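Local structure of peroxisomal catalase A (Saccharomyces cerevisiae, 1A4E) at residues Y388-D392 and K393-Y397; W205-K208 and N209-H213. The protein catalyses the heme-dependent breakdown of hydrogen peroxide to water and oxygen, probably protecting the cell from peroxide made by peroxisomal oxidases. One frame throughout, in Å; residues are numbered along the deposited sequence.

In the fold
Both interactions are local, each made within one continuous run of chain, and both lie away from the active site. They do not touch: their centres are about 30 Å apart and their nearest atoms about 14 Å apart. Interaction 2 closes a hairpin between strands 203-206 and 212-221, and no other subunit reaches it. Interaction 1 lies in the long loop between helix 332-348 and strand 411-418, farther from the chain centre, and touches two other subunits. Each is partly buried, with exposed residues at its turn. Interaction 2 relies on backbone pairing and a polar side-chain network. Interaction 1 combines a tyrosine ring, a leucine and few hydrogen bonds.

Interaction 1. Residues Y388-D392 and K393-Y397; sequences YLAND and KSYTY
The ring of Tyr395 carries Leu389 on one face and has Ala390 O at its edge, near the ring plane. CD2 of Leu389 sits over the middle of that face, 3.8 Å from the centroid of the Tyr395 ring and only 6° off its normal, a clear CH-pi contact. CG of Tyr395 lies beside its backbone N (chi1 -55°), which turns the ring back toward Leu389 and Ala390. At the hydroxyl end of the ring, Ala390 N donates to Tyr395 OH over 3.2 Å with a bent angle of 141°. The same N-H makes a weak bond to Tyr388 O, across an inverse gamma turn centred on Leu389. It also lies above one face of the Tyr388 ring, toward the rim. Tyr397 meets Leu389 from the opposite direction. Its OH is 3.3 Å from Leu389 CD2 and 3.4 Å from Leu389 CD1, so both methyls border this hydroxyl.

Residues Ala390 to Lys393 form a type I beta turn. Lys393 N donates to Ala390 O at 3.2 Å, from above the carbonyl plane. The Lys393 chain bends at chi2 and chi3, and its NZ makes a salt bridge with Glu385. Arg6 of a second subunit packs on Tyr395 and bonds through NE to Ser394 O, and Pro19 of that subunit packs on Leu389 and Tyr397. Tyr388 OH bonds to Asp165 OD2 of a third subunit, and Asn391 ND2 to Thr169 OG1 and Asp165 OD1 of the same subunit. This is a turn in the wrapping loop of the catalase fold, where the N-terminal arm of a neighbouring subunit is held in the tetramer.

Interaction 2. Residues W205-K208 and N209-H213; sequences WSNK and NGDWH
Asn207 and Asp211 meet across the end of a beta hairpin, whose strands are joined by a type I turn, Asn207 to Gly210, with a G1 bulge at Gly210. Their side chains cross at a slant, with the amide and carboxylate planes 69° apart. Asn207 ND2 gives a nearly straight bond of 3.3 Å to Asp211 OD2. The acceptor lies in the amide plane, and the oxygen is met on its anti side. The stronger partner of ND2 is Asp74 O, outside the hairpin. Asn207 CG sits between its backbone N and carbonyl carbon (chi1 63°), which swings OD1 back over the turn. There OD1 accepts Asp211 N at 3.1 Å, from above the carbonyl plane, and weakly accepts Asn209 N. Replacing Asn207 by an alanine would probably leave Asp211 N and the Asp211 carboxylate without these partners and let the turn move more freely.

Backbone bonds complete the hairpin. Asn207 N donates to Asp211 O, and Gly210 N to Asn207 O. Gly210 has a positive phi of 96°, where a side chain would press on the preceding carbonyl. Trp205 and His213 form a hydrogen-bonded pair, and Ser206 and Trp212 a non-hydrogen-bonded one. On the face carrying this second pair, Ser206 OG rests 3.5 Å from Trp212 CB. Gly210 O, which is hydrogen-bonded to His407 ND1, lies at the edge of the Trp212 ring, in its plane.

Interaction 1. Residues Y388-D392 and K393-Y397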
loop_
_atom_site.group_PDB
_atom_site.type_symbol
_atom_site.label_atom_id
_atom_site.label_comp_id
_atom_site.label_asym_id
_atom_site.label_seq_id
_atom_site.Cartn_x
_atom_site.Cartn_y
_atom_site.Cartn_z
ATOM N N TYR B 388 5.972 -20.044 17.015
ATOM C CA TYR B 388 5.580 -21.400 16.682
ATOM C C TYR B 388 5.095 -22.040 17.980
ATOM O O TYR B 388 5.104 -21.413 19.049
ATOM C CB TYR B 388 6.794 -22.166 16.104
ATOM C CG TYR B 388 7.870 -22.540 17.125
ATOM C CD1 TYR B 388 8.596 -21.553 17.794
ATOM C CD2 TYR B 388 8.110 -23.890 17.401
ATOM C CE1 TYR B 388 9.549 -21.911 18.738
ATOM C CE2 TYR B 388 9.063 -24.256 18.346
ATOM C CZ TYR B 388 9.773 -23.259 19.007
ATOM O OH TYR B 388 10.707 -23.605 19.958
ATOM N N LEU B 389 4.691 -23.312 17.909
ATOM C CA LEU B 389 4.232 -24.021 19.090
ATOM C C LEU B 389 5.411 -24.662 19.818
ATOM O O LEU B 389 5.767 -25.828 19.623
ATOM C CB LEU B 389 3.198 -25.070 18.670
ATOM C CG LEU B 389 2.000 -24.567 17.859
ATOM C CD1 LEU B 389 1.148 -25.757 17.487
ATOM C CD2 LEU B 389 1.193 -23.545 18.649
ATOM N N ALA B 390 6.040 -23.827 20.663
ATOM C CA ALA B 390 7.190 -24.235 21.459
ATOM C C ALA B 390 6.788 -25.247 22.517
ATOM O O ALA B 390 5.757 -25.086 23.177
ATOM C CB ALA B 390 7.802 -23.025 22.145
ATOM N N ASN B 391 7.583 -26.314 22.655
ATOM C CA ASN B 391 7.269 -27.375 23.603
ATOM C C ASN B 391 7.446 -27.047 25.076
ATOM O O ASN B 391 6.897 -27.753 25.924
ATOM C CB ASN B 391 8.091 -28.608 23.234
ATOM C CG ASN B 391 7.481 -29.282 22.008
ATOM O OD1 ASN B 391 6.326 -29.712 22.029
ATOM N ND2 ASN B 391 8.197 -29.379 20.890
ATOM N N ASP B 392 8.172 -25.970 25.409
ATOM C CA ASP B 392 8.290 -25.519 26.792
ATOM C C ASP B 392 7.186 -24.529 27.174
ATOM O O ASP B 392 7.079 -24.101 28.322
ATOM C CB ASP B 392 9.667 -24.878 27.006
ATOM C CG ASP B 392 9.933 -23.545 26.316
ATOM O OD1 ASP B 392 9.582 -23.371 25.148
ATOM O OD2 ASP B 392 10.507 -22.673 26.962
ATOM N N LYS B 393 6.366 -24.144 26.191
ATOM C CA LYS B 393 5.221 -23.267 26.392
ATOM C C LYS B 393 3.933 -24.080 26.323
ATOM O O LYS B 393 3.914 -25.214 25.841
ATOM C CB LYS B 393 5.208 -22.180 25.313
ATOM C CG LYS B 393 6.437 -21.269 25.329
ATOM C CD LYS B 393 6.404 -20.274 26.480
ATOM C CE LYS B 393 5.464 -19.130 26.135
ATOM N NZ LYS B 393 5.268 -18.241 27.264
ATOM N N SER B 394 2.831 -23.502 26.809
ATOM C CA SER B 394 1.541 -24.181 26.825
ATOM C C SER B 394 0.533 -23.570 25.853
ATOM O O SER B 394 0.508 -22.355 25.676
ATOM C CB SER B 394 0.986 -24.128 28.234
ATOM O OG SER B 394 -0.165 -24.948 28.316
ATOM N N TYR B 395 -0.289 -24.387 25.174
ATOM C CA TYR B 395 -1.293 -23.910 24.215
ATOM C C TYR B 395 -2.588 -24.694 24.376
ATOM O O TYR B 395 -2.577 -25.926 24.418
ATOM C CB TYR B 395 -0.818 -24.076 22.760
ATOM C CG TYR B 395 0.526 -23.411 22.506
ATOM C CD1 TYR B 395 0.609 -22.026 22.313
ATOM C CD2 TYR B 395 1.686 -24.185 22.537
ATOM C CE1 TYR B 395 1.859 -21.421 22.156
ATOM C CE2 TYR B 395 2.932 -23.580 22.381
ATOM C CZ TYR B 395 3.011 -22.202 22.189
ATOM O OH TYR B 395 4.248 -21.612 22.031
ATOM N N THR B 396 -3.720 -23.984 24.467
ATOM C CA THR B 396 -5.020 -24.621 24.631
ATOM C C THR B 396 -5.827 -24.619 23.342
ATOM O O THR B 396 -6.065 -23.585 22.718
ATOM C CB THR B 396 -5.819 -23.903 25.726
ATOM O OG1 THR B 396 -4.965 -23.810 26.857
ATOM C CG2 THR B 396 -7.094 -24.641 26.112
ATOM N N TYR B 397 -6.211 -25.823 22.922
ATOM C CA TYR B 397 -7.065 -26.006 21.757
ATOM C C TYR B 397 -8.368 -26.568 22.287
ATOM O O TYR B 397 -8.405 -27.706 22.761
ATOM C CB TYR B 397 -6.424 -26.980 20.763
ATOM C CG TYR B 397 -5.218 -26.366 20.082
ATOM C CD1 TYR B 397 -3.948 -26.475 20.655
ATOM C CD2 TYR B 397 -5.398 -25.653 18.900
ATOM C CE1 TYR B 397 -2.851 -25.873 20.034
ATOM C CE2 TYR B 397 -4.309 -25.050 18.275
ATOM C CZ TYR B 397 -3.043 -25.172 18.850
ATOM O OH TYR B 397 -1.966 -24.573 18.235
#

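Interaction 2. Residues W205-K208 and N209-H213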
loop_
_atom_site.group_PDB
_atom_site.type_symbol
_atom_site.label_atom_id
_atom_site.label_comp_id
_atom_site.label_asym_id
_atom_site.label_seq_id
_atom_site.Cartn_x
_atom_site.Cartn_y
_atom_site.Cartn_z
ATOM N N TRP B 205 -26.006 -25.708 10.257
ATOM C CA TRP B 205 -25.847 -25.531 11.691
ATOM C C TRP B 205 -25.921 -26.888 12.374
ATOM O O TRP B 205 -26.696 -27.756 11.973
ATOM C CB TRP B 205 -26.942 -24.609 12.247
ATOM C CG TRP B 205 -26.877 -23.135 11.821
ATOM C CD1 TRP B 205 -25.965 -22.664 10.901
ATOM C CD2 TRP B 205 -27.703 -22.136 12.276
ATOM N NE1 TRP B 205 -26.213 -21.388 10.764
ATOM C CE2 TRP B 205 -27.233 -21.024 11.557
ATOM C CE3 TRP B 205 -28.765 -21.998 13.170
ATOM C CZ2 TRP B 205 -27.809 -19.764 11.722
ATOM C CZ3 TRP B 205 -29.343 -20.732 13.330
ATOM C CH2 TRP B 205 -28.871 -19.623 12.617
ATOM N N SER B 206 -25.091 -27.102 13.400
ATOM C CA SER B 206 -25.032 -28.374 14.109
ATOM C C SER B 206 -25.251 -28.202 15.595
ATOM O O SER B 206 -24.850 -27.179 16.150
ATOM C CB SER B 206 -23.681 -29.031 13.936
ATOM O OG SER B 206 -23.412 -29.259 12.572
ATOM N N ASN B 207 -25.902 -29.165 16.258
ATOM C CA ASN B 207 -26.001 -29.119 17.709
ATOM C C ASN B 207 -24.809 -29.849 18.319
ATOM O O ASN B 207 -23.960 -30.386 17.599
ATOM C CB ASN B 207 -27.311 -29.757 18.178
ATOM C CG ASN B 207 -27.538 -31.238 17.886
ATOM O OD1 ASN B 207 -26.630 -32.056 17.749
ATOM N ND2 ASN B 207 -28.807 -31.634 17.834
ATOM N N LYS B 208 -24.733 -29.909 19.648
ATOM C CA LYS B 208 -23.617 -30.554 20.313
ATOM C C LYS B 208 -23.552 -32.066 20.176
ATOM O O LYS B 208 -22.477 -32.639 20.348
ATOM C CB LYS B 208 -23.649 -30.135 21.777
ATOM C CG LYS B 208 -23.035 -28.747 21.836
ATOM C CD LYS B 208 -23.304 -28.033 23.142
ATOM C CE LYS B 208 -22.423 -26.796 23.207
ATOM N NZ LYS B 208 -22.848 -25.905 24.274
ATOM N N ASN B 209 -24.669 -32.714 19.814
ATOM C CA ASN B 209 -24.697 -34.154 19.566
ATOM C C ASN B 209 -24.211 -34.567 18.179
ATOM O O ASN B 209 -24.068 -35.761 17.909
ATOM C CB ASN B 209 -26.107 -34.701 19.737
ATOM C CG ASN B 209 -26.551 -34.883 21.180
ATOM O OD1 ASN B 209 -26.422 -34.008 22.035
ATOM N ND2 ASN B 209 -27.155 -36.035 21.490
ATOM N N GLY B 210 -23.944 -33.616 17.275
ATOM C CA GLY B 210 -23.487 -33.942 15.936
ATOM C C GLY B 210 -24.606 -33.986 14.909
ATOM O O GLY B 210 -24.350 -34.241 13.732
ATOM N N ASP B 211 -25.859 -33.762 15.327
ATOM C CA ASP B 211 -26.996 -33.710 14.407
ATOM C C ASP B 211 -26.935 -32.372 13.685
ATOM O O ASP B 211 -26.687 -31.347 14.317
ATOM C CB ASP B 211 -28.345 -33.805 15.160
ATOM C CG ASP B 211 -28.505 -34.993 16.116
ATOM O OD1 ASP B 211 -28.104 -36.097 15.743
ATOM O OD2 ASP B 211 -29.033 -34.823 17.231
ATOM N N TRP B 212 -27.146 -32.343 12.371
ATOM C CA TRP B 212 -27.065 -31.097 11.629
ATOM C C TRP B 212 -28.248 -30.843 10.715
ATOM O O TRP B 212 -28.953 -31.763 10.301
ATOM C CB TRP B 212 -25.773 -31.071 10.797
ATOM C CG TRP B 212 -25.662 -32.137 9.711
ATOM C CD1 TRP B 212 -25.230 -33.404 9.998
ATOM C CD2 TRP B 212 -25.955 -31.968 8.379
ATOM N NE1 TRP B 212 -25.239 -34.037 8.853
ATOM C CE2 TRP B 212 -25.656 -33.232 7.864
ATOM C CE3 TRP B 212 -26.406 -30.948 7.542
ATOM C CZ2 TRP B 212 -25.811 -33.501 6.509
ATOM C CZ3 TRP B 212 -26.560 -31.218 6.183
ATOM C CH2 TRP B 212 -26.265 -32.483 5.670
ATOM N N HIS B 213 -28.445 -29.569 10.376
ATOM C CA HIS B 213 -29.511 -29.167 9.481
ATOM C C HIS B 213 -29.062 -28.121 8.472
ATOM O O HIS B 213 -28.126 -27.359 8.702
ATOM C CB HIS B 213 -30.684 -28.575 10.258
ATOM C CG HIS B 213 -31.537 -29.552 11.059
ATOM N ND1 HIS B 213 -31.275 -30.083 12.242
ATOM C CD2 HIS B 213 -32.778 -30.005 10.680
ATOM C CE1 HIS B 213 -32.292 -30.826 12.603
ATOM N NE2 HIS B 213 -33.190 -30.771 11.655
#